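Local atomic coordinates of polymeric immunoglobulin receptor (Mus musculus, PDB entry 4NOF), a protein that binds polymeric immunoglobulins such as dimeric IgA and, as known for this receptor, carries them across epithelia, its released ectodomain being the secretory component. Residues T74-N79 / C93-G98. Numbering follows the deposited sequence.
Sequences TVFYVN and CQAGEG
Gln94 turns its side chain back on its own segment, NE2 donating to Gly96 O at 2.7 Å with an N-H...O angle of 159°, while its backbone carbonyl meets Phe76 in the interior between the two sheets: Phe76 CZ lies 3.6 Å from Gln94 O, a van der Waals contact, with CE1 slightly farther off. Gly96 O lies close to the plane of the Gln94 side-chain amide, and the bond ties that side chain to the backbone where the strand gives way to loop. The phenyl ring comes in obliquely, its far end directed at the backbone of strand 93-95. It also meets apolar carbon of the residues before and after Gln94, Phe76 CZ lying 4.4 Å from Cys93 CB and Phe76 CE1 4.4 Å from Ala95 CB. Phe76 CG sits between its own backbone N and carbonyl carbon (chi1 70°), and from there the ring spans much of the distance between strands whose axes stay 9.2 Å apart. No hydrogen bond joins the segments, so packing alone links them. This is the core of an immunoglobulin V-set sandwich, where Cys93 forms the intersheet disulfide with Cys25. Phe76 also touches Cys25, beside that bridge, and packs on Met68 and Lys36. Strand 75-80 is the middle of the three-stranded sheet, between strands 21-26 and 64-67; strand 89-95 lies in the opposing five-stranded sheet, flanked by strands 36-41 and 102-111.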
loop_
_atom_site.group_PDB
_atom_site.type_symbol
_atom_site.label_atom_id
_atom_site.label_comp_id
_atom_site.label_asym_id
_atom_site.label_seq_id
_atom_site.Cartn_x
_atom_site.Cartn_y
_atom_site.Cartn_z
ATOM N N THR A 74 10.369 5.868 -10.521
ATOM C CA THR A 74 10.257 6.476 -9.186
ATOM C C THR A 74 8.916 6.250 -8.481
ATOM O O THR A 74 8.599 6.938 -7.536
ATOM C CB THR A 74 10.472 8.007 -9.232
ATOM O OG1 THR A 74 9.432 8.618 -9.996
ATOM C CG2 THR A 74 11.816 8.344 -9.813
ATOM N N VAL A 75 8.130 5.282 -8.950
ATOM C CA VAL A 75 6.838 5.005 -8.335
ATOM C C VAL A 75 6.492 3.552 -8.591
ATOM O O VAL A 75 6.750 3.038 -9.674
ATOM C CB VAL A 75 5.698 5.924 -8.862
ATOM C CG1 VAL A 75 5.426 5.670 -10.324
ATOM C CG2 VAL A 75 4.440 5.722 -8.058
ATOM N N PHE A 76 5.932 2.885 -7.579
ATOM C CA PHE A 76 5.283 1.604 -7.784
ATOM C C PHE A 76 3.848 1.675 -7.337
ATOM O O PHE A 76 3.406 2.657 -6.704
ATOM C CB PHE A 76 6.025 0.411 -7.168
ATOM C CG PHE A 76 6.008 0.360 -5.662
ATOM C CD1 PHE A 76 6.967 1.041 -4.919
ATOM C CD2 PHE A 76 5.068 -0.447 -4.976
ATOM C CE1 PHE A 76 6.965 0.961 -3.520
ATOM C CE2 PHE A 76 5.083 -0.531 -3.576
ATOM C CZ PHE A 76 6.029 0.190 -2.859
ATOM N N TYR A 77 3.098 0.653 -7.727
ATOM C CA TYR A 77 1.665 0.637 -7.529
ATOM C C TYR A 77 1.251 -0.668 -6.912
ATOM O O TYR A 77 1.837 -1.707 -7.187
ATOM C CB TYR A 77 0.902 0.834 -8.821
ATOM C CG TYR A 77 1.251 2.095 -9.561
ATOM C CD1 TYR A 77 0.616 3.304 -9.252
ATOM C CD2 TYR A 77 2.262 2.100 -10.510
ATOM C CE1 TYR A 77 0.948 4.483 -9.937
ATOM C CE2 TYR A 77 2.603 3.287 -11.190
ATOM C CZ TYR A 77 1.943 4.454 -10.905
ATOM O OH TYR A 77 2.293 5.627 -11.588
ATOM N N VAL A 78 0.242 -0.593 -6.045
ATOM C CA VAL A 78 -0.450 -1.787 -5.576
ATOM C C VAL A 78 -1.938 -1.674 -5.830
ATOM O O VAL A 78 -2.589 -0.750 -5.342
ATOM C CB VAL A 78 -0.204 -2.050 -4.075
ATOM C CG1 VAL A 78 -0.948 -3.293 -3.640
ATOM C CG2 VAL A 78 1.293 -2.198 -3.810
ATOM N N ASN A 79 -2.470 -2.573 -6.653
ATOM C CA ASN A 79 -3.894 -2.609 -6.865
ATOM C C ASN A 79 -4.476 -3.584 -5.903
ATOM O O ASN A 79 -3.990 -4.692 -5.797
ATOM C CB ASN A 79 -4.279 -3.002 -8.297
ATOM C CG ASN A 79 -5.786 -2.877 -8.529
ATOM O OD1 ASN A 79 -6.488 -3.859 -8.439
ATOM N ND2 ASN A 79 -6.277 -1.664 -8.724
ATOM N N CYS A 93 3.483 2.433 2.296
ATOM C CA CYS A 93 4.334 2.046 1.142
ATOM C C CYS A 93 5.754 2.142 1.584
ATOM O O CYS A 93 6.122 3.141 2.236
ATOM C CB CYS A 93 4.246 3.058 0.029
ATOM S SG CYS A 93 2.658 3.282 -0.736
ATOM N N GLN A 94 6.574 1.173 1.200
ATOM C CA GLN A 94 8.011 1.290 1.487
ATOM C C GLN A 94 8.836 0.841 0.309
ATOM O O GLN A 94 8.553 -0.193 -0.320
ATOM C CB GLN A 94 8.380 0.474 2.712
ATOM C CG GLN A 94 9.795 0.727 3.227
ATOM C CD GLN A 94 10.057 0.109 4.596
ATOM O OE1 GLN A 94 9.388 0.433 5.565
ATOM N NE2 GLN A 94 11.054 -0.760 4.684
ATOM N N ALA A 95 9.862 1.618 -0.001
ATOM C CA ALA A 95 10.883 1.165 -0.915
ATOM C C ALA A 95 12.176 1.199 -0.138
ATOM O O ALA A 95 12.563 2.247 0.351
ATOM C CB ALA A 95 10.977 2.067 -2.123
ATOM N N GLY A 96 12.808 0.046 -0.011
ATOM C CA GLY A 96 14.038 -0.073 0.781
ATOM C C GLY A 96 13.759 -0.550 2.160
ATOM O O GLY A 96 12.642 -0.819 2.502
ATOM N N GLU A 97 14.814 -0.647 2.967
ATOM C CA GLU A 97 14.705 -1.152 4.319
ATOM C C GLU A 97 15.477 -0.211 5.243
ATOM O O GLU A 97 16.458 0.394 4.832
ATOM C CB GLU A 97 15.284 -2.576 4.388
ATOM C CG GLU A 97 14.470 -3.622 3.620
ATOM C CD GLU A 97 15.230 -4.916 3.351
ATOM O OE1 GLU A 97 16.383 -5.058 3.825
ATOM O OE2 GLU A 97 14.670 -5.798 2.658
ATOM N N GLY A 98 14.967 -0.045 6.455
ATOM C CA GLY A 98 15.689 0.667 7.497
ATOM C C GLY A 98 15.561 2.175 7.415
ATOM O O GLY A 98 14.626 2.711 6.799
#